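Local coordinates for acyl-CoA dehydrogenase FadE3 (Mycobacterium smegmatis, PDB 4IV6), which binds dihydroflavine-adenine dinucleotide as a four-chain flavoprotein of the acyl-CoA dehydrogenase family, at residues Q136-V141 and G153-I158; Y149-S154 and A219-S224; R299-S304 and G320-F325. All coordinates share one frame; numbering follows the deposited sequence. Where two conformers were deposited one is given.

Contact 1 of 3, residues Q136-V141 and G153-I158; sequences QAMRTV and GSKTWI. With FDA (dihydroflavine-adenine dinucleotide), chain D.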
loop_
_atom_site.group_PDB
_atom_site.type_symbol
_atom_site.label_atom_id
_atom_site.label_comp_id
_atom_site.label_asym_id
_atom_site.label_seq_id
_atom_site.Cartn_x
_atom_site.Cartn_y
_atom_site.Cartn_z
ATOM N N GLN B 136 -22.238 22.986 -7.809
ATOM C CA GLN B 136 -23.370 23.362 -8.658
ATOM C C GLN B 136 -24.676 23.323 -7.883
ATOM O O GLN B 136 -25.613 24.038 -8.217
ATOM C CB GLN B 136 -23.488 22.425 -9.886
ATOM C CG GLN B 136 -24.611 22.799 -10.840
ATOM C CD GLN B 136 -24.426 24.216 -11.370
ATOM O OE1 GLN B 136 -23.413 24.499 -12.005
ATOM N NE2 GLN B 136 -25.367 25.123 -11.075
ATOM N N ALA B 137 -24.735 22.490 -6.844
ATOM C CA ALA B 137 -25.929 22.380 -6.023
ATOM C C ALA B 137 -26.012 23.441 -4.924
ATOM O O ALA B 137 -26.930 23.390 -4.117
ATOM C CB ALA B 137 -26.015 21.002 -5.401
ATOM N N MET B 138 -25.084 24.402 -4.893
ATOM C CA MET B 138 -25.038 25.382 -3.821
ATOM C C MET B 138 -26.348 26.173 -3.732
ATOM O O MET B 138 -27.048 26.368 -4.735
ATOM C CB MET B 138 -23.865 26.338 -3.986
ATOM C CG MET B 138 -23.949 27.293 -5.195
ATOM S SD MET B 138 -22.615 28.521 -5.208
ATOM C CE MET B 138 -21.192 27.489 -5.484
ATOM N N ARG B 139 -26.655 26.618 -2.528
ATOM C CA ARG B 139 -27.917 27.297 -2.241
ATOM C C ARG B 139 -27.724 28.808 -2.073
ATOM O O ARG B 139 -28.698 29.574 -2.125
ATOM C CB ARG B 139 -28.539 26.654 -1.002
ATOM C CG ARG B 139 -28.900 25.181 -1.224
ATOM C CD ARG B 139 -29.408 24.543 0.054
ATOM N NE ARG B 139 -30.601 25.230 0.556
ATOM C CZ ARG B 139 -31.214 24.962 1.710
ATOM N NH1 ARG B 139 -30.765 23.998 2.528
ATOM N NH2 ARG B 139 -32.303 25.658 2.040
ATOM N N THR B 140 -26.480 29.262 -1.916
ATOM C CA THR B 140 -26.256 30.685 -1.735
ATOM C C THR B 140 -26.525 31.416 -3.039
ATOM O O THR B 140 -25.917 31.128 -4.084
ATOM C CB THR B 140 -24.856 30.987 -1.188
ATOM O OG1 THR B 140 -24.616 30.272 0.057
ATOM C CG2 THR B 140 -24.703 32.469 -0.943
ATOM N N VAL B 141 -27.421 32.390 -2.959
ATOM C CA VAL B 141 -27.881 33.166 -4.105
ATOM C C VAL B 141 -27.612 34.655 -3.909
ATOM O O VAL B 141 -27.645 35.164 -2.772
ATOM C CB VAL B 141 -29.405 33.007 -4.358
ATOM C CG1 VAL B 141 -29.739 31.599 -4.793
ATOM C CG2 VAL B 141 -30.240 33.402 -3.136
ATOM N N GLY B 153 -28.102 32.846 2.067
ATOM C CA GLY B 153 -27.622 31.499 2.056
ATOM C C GLY B 153 -26.628 31.208 3.162
ATOM O O GLY B 153 -26.615 31.885 4.205
ATOM N N SER B 154 -25.813 30.183 2.959
ATOM C CA SER B 154 -24.804 29.820 3.967
ATOM C C SER B 154 -23.603 29.125 3.337
ATOM O O SER B 154 -23.731 28.476 2.301
ATOM C CB SER B 154 -25.379 28.942 5.068
ATOM O OG SER B 154 -25.788 27.695 4.520
ATOM N N LYS B 155 -22.458 29.289 3.993
ATOM C CA LYS B 155 -21.208 28.588 3.658
ATOM C C LYS B 155 -20.683 27.981 4.951
ATOM O O LYS B 155 -21.064 28.396 6.034
ATOM C CB LYS B 155 -20.174 29.554 3.092
ATOM C CG LYS B 155 -20.548 30.261 1.790
ATOM C CD LYS B 155 -20.777 29.298 0.638
ATOM C CE LYS B 155 -20.878 30.016 -0.693
ATOM N NZ LYS B 155 -21.242 29.072 -1.773
ATOM N N THR B 156 -19.820 26.988 4.852
ATOM C CA THR B 156 -19.176 26.485 6.040
ATOM C C THR B 156 -17.765 26.009 5.748
ATOM O O THR B 156 -17.359 25.906 4.583
ATOM C CB THR B 156 -19.994 25.395 6.710
ATOM O OG1 THR B 156 -19.546 25.231 8.060
ATOM C CG2 THR B 156 -19.892 24.064 5.950
ATOM N N TRP B 157 -17.032 25.757 6.828
ATOM C CA TRP B 157 -15.598 25.460 6.800
ATOM C C TRP B 157 -14.786 26.571 6.169
ATOM O O TRP B 157 -13.758 26.307 5.542
ATOM C CB TRP B 157 -15.305 24.126 6.060
ATOM C CG TRP B 157 -15.713 22.920 6.789
ATOM C CD1 TRP B 157 -16.614 21.966 6.371
ATOM C CD2 TRP B 157 -15.226 22.478 8.062
ATOM N NE1 TRP B 157 -16.731 20.982 7.318
ATOM C CE2 TRP B 157 -15.879 21.265 8.361
ATOM C CE3 TRP B 157 -14.311 22.994 8.983
ATOM C CZ2 TRP B 157 -15.660 20.582 9.557
ATOM C CZ3 TRP B 157 -14.076 22.308 10.167
ATOM C CH2 TRP B 157 -14.744 21.113 10.440
ATOM N N ILE B 158 -15.190 27.821 6.351
ATOM C CA ILE B 158 -14.467 28.903 5.705
ATOM C C ILE B 158 -13.313 29.363 6.587
ATOM O O ILE B 158 -13.518 29.941 7.655
ATOM C CB ILE B 158 -15.398 30.065 5.307
ATOM C CG1 ILE B 158 -16.546 29.550 4.407
ATOM C CG2 ILE B 158 -14.595 31.183 4.622
ATOM C CD1 ILE B 158 -16.091 28.624 3.274
HETATM P PA FDA D . -18.526 15.795 0.264
HETATM O O1A FDA D . -18.542 16.507 -1.066
HETATM O O2A FDA D . -19.786 15.666 1.075
HETATM O O5B FDA D . -17.900 14.340 0.029
HETATM C C5B FDA D . -17.914 13.304 1.038
HETATM C C4B FDA D . -17.152 12.079 0.504
HETATM O O4B FDA D . -17.671 11.654 -0.771
HETATM C C3B FDA D . -15.692 12.380 0.245
HETATM O O3B FDA D . -14.926 11.164 0.396
HETATM C C2B FDA D . -15.714 12.849 -1.194
HETATM O O2B FDA D . -14.467 12.741 -1.874
HETATM C C1B FDA D . -16.694 11.860 -1.779
HETATM N N9A FDA D . -17.333 12.331 -3.038
HETATM C C8A FDA D . -18.253 13.317 -3.132
HETATM N N7A FDA D . -18.658 13.457 -4.409
HETATM C C5A FDA D . -17.971 12.546 -5.140
HETATM C C6A FDA D . -17.903 12.155 -6.539
HETATM N N6A FDA D . -18.668 12.785 -7.432
HETATM N N1A FDA D . -17.066 11.167 -6.928
HETATM C C2A FDA D . -16.320 10.511 -6.024
HETATM N N3A FDA D . -16.319 10.816 -4.708
HETATM C C4A FDA D . -17.122 11.789 -4.230
HETATM N N1 FDA D . -13.837 25.418 1.868
HETATM C C2 FDA D . -13.865 26.687 1.471
HETATM O O2 FDA D . -14.683 27.027 0.595
HETATM N N3 FDA D . -13.036 27.614 1.984
HETATM C C4 FDA D . -12.136 27.366 2.935
HETATM O O4 FDA D . -11.405 28.281 3.402
HETATM C C4X FDA D . -12.023 25.973 3.411
HETATM N N5 FDA D . -11.174 25.594 4.389
HETATM C C5X FDA D . -11.410 24.444 5.071
HETATM C C6 FDA D . -10.841 24.213 6.328
HETATM C C7 FDA D . -11.050 23.017 7.015
HETATM C C7M FDA D . -10.460 22.798 8.384
HETATM C C8 FDA D . -11.834 22.005 6.426
HETATM C C8M FDA D . -12.113 20.673 7.084
HETATM C C9 FDA D . -12.404 22.237 5.184
HETATM C C9A FDA D . -12.217 23.452 4.505
HETATM N N10 FDA D . -12.846 23.658 3.260
HETATM C C10 FDA D . -12.970 24.998 2.827
HETATM C "C1'" FDA D . -13.953 22.758 2.916
HETATM C "C2'" FDA D . -13.393 21.676 2.019
HETATM O "O2'" FDA D . -12.992 22.208 0.756
HETATM C "C3'" FDA D . -14.459 20.593 1.849
HETATM O "O3'" FDA D . -14.494 19.825 3.047
HETATM C "C4'" FDA D . -14.199 19.669 0.683
HETATM O "O4'" FDA D . -14.639 20.385 -0.482
HETATM C "C5'" FDA D . -15.031 18.378 0.776
HETATM O "O5'" FDA D . -16.377 18.729 1.010
HETATM P P FDA D . -17.422 17.879 1.843
HETATM O O1P FDA D . -18.732 18.594 1.581
HETATM O O2P FDA D . -16.940 17.738 3.246
HETATM O O3P FDA D . -17.339 16.436 1.126
#

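Contact 2 of 3, residues Y149-S154 and A219-S224; sequences YVINGS and ARVPVS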
loop_
_atom_site.group_PDB
_atom_site.type_symbol
_atom_site.label_atom_id
_atom_site.label_comp_id
_atom_site.label_asym_id
_atom_site.label_seq_id
_atom_site.Cartn_x
_atom_site.Cartn_y
_atom_site.Cartn_z
ATOM N N TYR B 149 -26.519 43.655 -5.073
ATOM C CA TYR B 149 -26.883 42.255 -4.948
ATOM C C TYR B 149 -27.407 42.046 -3.527
ATOM O O TYR B 149 -26.864 42.607 -2.577
ATOM C CB TYR B 149 -25.692 41.332 -5.188
ATOM C CG TYR B 149 -25.223 41.248 -6.625
ATOM C CD1 TYR B 149 -25.981 40.620 -7.599
ATOM C CD2 TYR B 149 -23.982 41.747 -6.988
ATOM C CE1 TYR B 149 -25.512 40.506 -8.909
ATOM C CE2 TYR B 149 -23.519 41.645 -8.288
ATOM C CZ TYR B 149 -24.279 41.023 -9.241
ATOM O OH TYR B 149 -23.770 40.943 -10.527
ATOM N N VAL B 150 -28.465 41.252 -3.419
ATOM C CA VAL B 150 -28.979 40.781 -2.163
ATOM C C VAL B 150 -28.608 39.319 -2.021
ATOM O O VAL B 150 -29.062 38.475 -2.797
ATOM C CB VAL B 150 -30.498 40.909 -2.066
ATOM C CG1 VAL B 150 -30.943 40.526 -0.663
ATOM C CG2 VAL B 150 -30.931 42.338 -2.406
ATOM N N ILE B 151 -27.795 39.048 -1.002
ATOM C CA ILE B 151 -27.248 37.715 -0.750
ATOM C C ILE B 151 -27.992 37.006 0.378
ATOM O O ILE B 151 -28.147 37.552 1.497
ATOM C CB ILE B 151 -25.745 37.797 -0.390
ATOM C CG1 ILE B 151 -24.958 38.602 -1.435
ATOM C CG2 ILE B 151 -25.131 36.421 -0.262
ATOM C CD1 ILE B 151 -23.527 38.919 -1.023
ATOM N N ASN B 152 -28.407 35.760 0.073
ATOM C CA ASN B 152 -28.987 34.856 1.035
ATOM C C ASN B 152 -28.391 33.469 0.935
ATOM O O ASN B 152 -28.226 32.934 -0.162
ATOM C CB ASN B 152 -30.496 34.749 0.778
ATOM C CG ASN B 152 -31.234 35.977 1.233
ATOM O OD1 ASN B 152 -31.369 36.197 2.428
ATOM N ND2 ASN B 152 -31.706 36.802 0.282
ATOM N N GLY B 153 -28.102 32.846 2.067
ATOM C CA GLY B 153 -27.622 31.499 2.056
ATOM C C GLY B 153 -26.628 31.208 3.162
ATOM O O GLY B 153 -26.615 31.885 4.205
ATOM N N SER B 154 -25.813 30.183 2.959
ATOM C CA SER B 154 -24.804 29.820 3.967
ATOM C C SER B 154 -23.603 29.125 3.337
ATOM O O SER B 154 -23.731 28.476 2.301
ATOM C CB SER B 154 -25.379 28.942 5.068
ATOM O OG SER B 154 -25.788 27.695 4.520
ATOM N N ALA B 219 -28.359 40.178 2.762
ATOM C CA ALA B 219 -27.071 40.907 2.862
ATOM C C ALA B 219 -26.813 41.659 1.569
ATOM O O ALA B 219 -26.601 41.042 0.500
ATOM C CB ALA B 219 -25.927 39.954 3.136
ATOM N N ARG B 220 -26.820 42.985 1.663
ATOM C CA ARG B 220 -26.719 43.853 0.493
ATOM C C ARG B 220 -25.278 44.266 0.214
ATOM O O ARG B 220 -24.608 44.791 1.091
ATOM C CB ARG B 220 -27.554 45.115 0.711
ATOM C CG ARG B 220 -28.995 44.848 1.121
ATOM C CD ARG B 220 -29.807 46.141 1.074
ATOM N NE ARG B 220 -30.603 46.167 -0.133
ATOM C CZ ARG B 220 -31.696 45.431 -0.275
ATOM N NH1 ARG B 220 -32.373 45.474 -1.402
ATOM N NH2 ARG B 220 -32.103 44.647 0.733
ATOM N N VAL B 221 -24.813 44.025 -1.000
ATOM C CA VAL B 221 -23.524 44.531 -1.463
ATOM C C VAL B 221 -23.765 45.226 -2.796
ATOM O O VAL B 221 -24.691 44.901 -3.501
ATOM C CB VAL B 221 -22.482 43.415 -1.629
ATOM C CG1 VAL B 221 -22.271 42.704 -0.308
ATOM C CG2 VAL B 221 -22.877 42.431 -2.725
ATOM N N PRO B 222 -22.937 46.209 -3.139
ATOM C CA PRO B 222 -23.142 46.838 -4.422
ATOM C C PRO B 222 -22.794 45.898 -5.576
ATOM O O PRO B 222 -21.979 44.967 -5.407
ATOM C CB PRO B 222 -22.220 48.066 -4.382
ATOM C CG PRO B 222 -21.265 47.841 -3.271
ATOM C CD PRO B 222 -21.849 46.811 -2.357
ATOM N N VAL B 223 -23.418 46.123 -6.731
ATOM C CA VAL B 223 -23.176 45.250 -7.906
ATOM C C VAL B 223 -21.736 45.289 -8.374
ATOM O O VAL B 223 -21.259 44.324 -8.976
ATOM C CB VAL B 223 -24.140 45.488 -9.099
ATOM C CG1 VAL B 223 -25.556 45.096 -8.690
ATOM C CG2 VAL B 223 -24.086 46.923 -9.621
ATOM N N SER B 224 -21.020 46.369 -8.028
ATOM C CA SER B 224 -19.579 46.468 -8.312
ATOM C C SER B 224 -18.741 45.420 -7.562
ATOM O O SER B 224 -17.559 45.242 -7.849
ATOM C CB SER B 224 -19.088 47.887 -7.989
ATOM O OG SER B 224 -19.127 48.126 -6.586
#

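Contact 3 of 3, residues R299-S304 and G320-F325; sequences RSLLLS and GMAKLF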
loop_
_atom_site.group_PDB
_atom_site.type_symbol
_atom_site.label_atom_id
_atom_site.label_comp_id
_atom_site.label_asym_id
_atom_site.label_seq_id
_atom_site.Cartn_x
_atom_site.Cartn_y
_atom_site.Cartn_z
ATOM N N ARG B 299 8.650 16.562 -3.429
ATOM C CA ARG B 299 9.188 17.915 -3.621
ATOM C C ARG B 299 9.618 18.123 -5.084
ATOM O O ARG B 299 9.452 19.208 -5.633
ATOM C CB ARG B 299 10.339 18.206 -2.657
ATOM C CG ARG B 299 9.941 18.173 -1.176
ATOM C CD ARG B 299 11.093 18.676 -0.305
ATOM N NE ARG B 299 11.153 20.121 -0.390
ATOM C CZ ARG B 299 12.055 20.853 -1.050
ATOM N NH1 ARG B 299 13.047 20.285 -1.700
ATOM N NH2 ARG B 299 11.951 22.191 -1.044
ATOM N N SER B 300 10.153 17.077 -5.718
ATOM C CA SER B 300 10.577 17.183 -7.112
ATOM C C SER B 300 9.386 17.468 -8.011
ATOM O O SER B 300 9.431 18.360 -8.881
ATOM C CB SER B 300 11.299 15.927 -7.602
ATOM O OG SER B 300 12.521 15.710 -6.907
ATOM N N LEU B 301 8.300 16.747 -7.772
ATOM C CA LEU B 301 7.059 16.960 -8.503
ATOM C C LEU B 301 6.521 18.398 -8.289
ATOM O O LEU B 301 6.239 19.122 -9.254
ATOM C CB LEU B 301 6.023 15.887 -8.108
ATOM C CG LEU B 301 4.780 15.696 -8.994
ATOM C CD1 LEU B 301 3.945 14.525 -8.477
ATOM C CD2 LEU B 301 3.919 16.927 -9.024
ATOM N N LEU B 302 6.459 18.818 -7.034
ATOM C CA LEU B 302 6.028 20.165 -6.673
ATOM C C LEU B 302 6.827 21.279 -7.383
ATOM O O LEU B 302 6.246 22.217 -7.950
ATOM C CB LEU B 302 6.074 20.335 -5.158
ATOM C CG LEU B 302 5.802 21.740 -4.618
ATOM C CD1 LEU B 302 4.401 22.199 -4.937
ATOM C CD2 LEU B 302 6.076 21.777 -3.118
ATOM N N LEU B 303 8.153 21.159 -7.361
ATOM C CA LEU B 303 9.005 22.180 -7.935
ATOM C C LEU B 303 8.849 22.155 -9.459
ATOM O O LEU B 303 8.800 23.215 -10.081
ATOM C CB LEU B 303 10.474 22.019 -7.483
ATOM C CG LEU B 303 10.625 22.307 -5.974
ATOM C CD1 LEU B 303 12.007 21.883 -5.523
ATOM C CD2 LEU B 303 10.403 23.777 -5.609
ATOM N N SER B 304 8.717 20.959 -10.047
ATOM C CA SER B 304 8.442 20.862 -11.496
ATOM C C SER B 304 7.145 21.571 -11.870
ATOM O O SER B 304 7.098 22.394 -12.816
ATOM C CB SER B 304 8.398 19.391 -11.954
ATOM O OG SER B 304 7.871 19.316 -13.266
ATOM N N GLY B 320 -2.712 19.681 -9.690
ATOM C CA GLY B 320 -3.548 18.675 -9.034
ATOM C C GLY B 320 -2.753 17.420 -8.667
ATOM O O GLY B 320 -2.928 16.855 -7.577
ATOM N N MET B 321 -1.852 16.999 -9.556
ATOM C CA MET B 321 -0.980 15.860 -9.261
ATOM C C MET B 321 -0.079 16.158 -8.057
ATOM O O MET B 321 0.113 15.297 -7.178
ATOM C CB MET B 321 -0.145 15.475 -10.467
ATOM C CG MET B 321 -0.974 14.841 -11.570
ATOM S SD MET B 321 0.031 14.372 -12.973
ATOM C CE MET B 321 -1.050 13.187 -13.802
ATOM N N ALA B 322 0.428 17.390 -7.995
ATOM C CA ALA B 322 1.288 17.778 -6.906
ATOM C C ALA B 322 0.514 17.716 -5.595
ATOM O O ALA B 322 1.010 17.209 -4.576
ATOM C CB ALA B 322 1.853 19.177 -7.140
ATOM N N LYS B 323 -0.716 18.224 -5.623
ATOM C CA LYS B 323 -1.545 18.238 -4.413
ATOM C C LYS B 323 -1.873 16.823 -3.958
ATOM O O LYS B 323 -1.782 16.497 -2.784
ATOM C CB LYS B 323 -2.808 19.061 -4.681
ATOM C CG LYS B 323 -3.694 19.337 -3.465
ATOM C CD LYS B 323 -4.664 18.194 -3.179
ATOM C CE LYS B 323 -5.749 18.671 -2.213
ATOM N NZ LYS B 323 -6.716 17.613 -1.891
ATOM N N LEU B 324 -2.300 15.985 -4.899
ATOM C CA LEU B 324 -2.655 14.600 -4.609
ATOM C C LEU B 324 -1.449 13.831 -4.071
ATOM O O LEU B 324 -1.521 13.219 -3.004
ATOM C CB LEU B 324 -3.172 13.906 -5.873
ATOM C CG LEU B 324 -3.530 12.409 -5.751
ATOM C CD1 LEU B 324 -4.690 12.221 -4.788
ATOM C CD2 LEU B 324 -3.874 11.889 -7.120
ATOM N N PHE B 325 -0.331 13.883 -4.787
ATOM C CA PHE B 325 0.825 13.124 -4.372
ATOM C C PHE B 325 1.389 13.613 -3.030
ATOM O O PHE B 325 1.727 12.806 -2.155
ATOM C CB PHE B 325 1.921 13.157 -5.433
ATOM C CG PHE B 325 3.027 12.177 -5.162
ATOM C CD1 PHE B 325 2.859 10.834 -5.468
ATOM C CD2 PHE B 325 4.208 12.581 -4.562
ATOM C CE1 PHE B 325 3.875 9.913 -5.203
ATOM C CE2 PHE B 325 5.219 11.662 -4.279
ATOM C CZ PHE B 325 5.046 10.338 -4.600
#

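Contact 1 of 3, residues Q136-V141 and G153-I158
T140 and K155 carry the polar side of this contact, in which the loop 136-141 folds back against the strand segment 153-158. The bond across it is a weak one: S154 N reaches T140 OG1 at 3.1 Å with a bent N-H...O angle of 122°. With chi1 at -56°, OG1 stands anti to its own carbonyl carbon, beside the backbone N, and E128 OE2 supplies its stronger hydrogen bond. The same carboxylate oxygen forms a salt bridge with K155 NZ, which also bonds to the backbone O atoms of L126 and M170, so three groups satisfy a buried ammonium. E128 OE1 takes R139 N as well, making E128 the clamp between loop and strand.

The van der Waals contacts follow the lysine chain. Its bend at chi2 (-61°) brings the end toward the loop, where K155 CE passes T140 OG1 at 3.8 Å and M138 SD lies 3.7 Å from K155 NZ. The backbones come nearest where T140 CA is 4.1 Å from G153 CA, a close approach made beside a residue without a side chain.

Ligand contacts occupy the far end of the strand segment. W157 and I158 form a G1 beta bulge against strand 211-216, and both reach the bound dihydroflavine-adenine dinucleotide. Its C8M methyl lies 3.7 Å above one face of the W157 indole, displaced toward the rim, while I158 CD1 is 3.4 Å from the flavin O2.

Y344 of the second subunit meets W157 ring to ring, edge-to-face. Within the chain, M138, T140 and K155 pack on strand 166-172, I158 rests on strand 122-125, and strand 211-216 pairs with G153 and K155.

Contact 2 of 3, residues Y149-S154 and A219-S224
An antiparallel strand pair in the beta domain between the helical parts of the acyl-CoA dehydrogenase fold joins Y149-I151 to A219-V221. Two hydrogen-bonded pairs, Y149 with V221 and I151 with A219, flank the non-hydrogen-bonded pair of V150 with R220. Four backbone bonds fasten the ladder, the shortest being Y149 N to V221 O at 2.7 Å. Between them R220 CA approaches Y149 O at 3.3 Å as a CA-H...O contact. The strands are well twisted, at 142° between their directions.

One face of the ladder is apolar: Y149, I151, A219 and V221 turn to it, and L187 and V189 of strand 184-190 cover part of it. There I151 CD1, at the end of an extended chain, meets V221 CG2 at 4.0 Å. After P222 the chain turns into a 3-10 segment, and V223 CG1 settles over one face of the Y149 ring as a CH-pi contact, 4.1 Å from the centroid and 14° off the normal. The phenol oxygen beyond bonds to E231 OE2.

On the other face R220, in one of its two deposited conformers, runs side by side with V150. In that conformer D145 holds R220 NH1 in a salt bridge, and V150 CG2 sits 3.5 Å above the plane of the R220 guanidinium, nearest to NH1.

Contact 3 of 3, residues R299-S304 and G320-F325
K323 NZ is gripped by three oxygens, N369 OD1 and the backbone O atoms of G367 and M362, on the flank of its helix turned away from L301, while A322 and F325 turn toward that leucine. No hydrogen bond crosses; the side chains meet by apolar contact. L301 reaches over with CG anti to the backbone N (chi1 -165°), and its two methyls divide the work. CD2 presses on A322, 3.5 Å from CA, tighter than ordinary van der Waals contact, and 3.6 Å from CB. CD1 leans on F325 CB at 3.9 Å, with the ring beyond approached obliquely.

Helices 282-310 and 316-340 are successive members of the C-terminal helical bundle of the acyl-CoA dehydrogenase fold, and their segments 299-304 and 320-325 run nearly antiparallel, 157° between directions, with a closest axis approach of 9.0 Å. The small A322 lets the backbones draw together, its CA 5.3 Å from L302 CA. Helix 234-270 adds A250, which touches both L302 and A322. Y296 of the third subunit packs on L301, and F325 packs on F325 of that subunit, while S304 OG bonds to Y296 OH of the same neighbour.

In the fold
Contacts 1 and 2 lie on one strand. Both use strand 148-159 and share G153 and S154, their centres lie about 13 Å apart, and V141 N of the one probably hydrogen-bonds to N152 O of the other. Contact 2 begins on the stretch of strand where contact 1 ends but closes only at 219-224, whereas contact 1 leads along the strand to the flavin. Contact 3 opens later, in the helical C-terminal domain, about 30 Å from contact 1 and 37 Å from contact 2 between centres, and across the chain's centre from contact 2. Contact 1 touches the second subunit and contact 3 the third, placing the middle and C-terminal domains at subunit interfaces of the four-chain assembly.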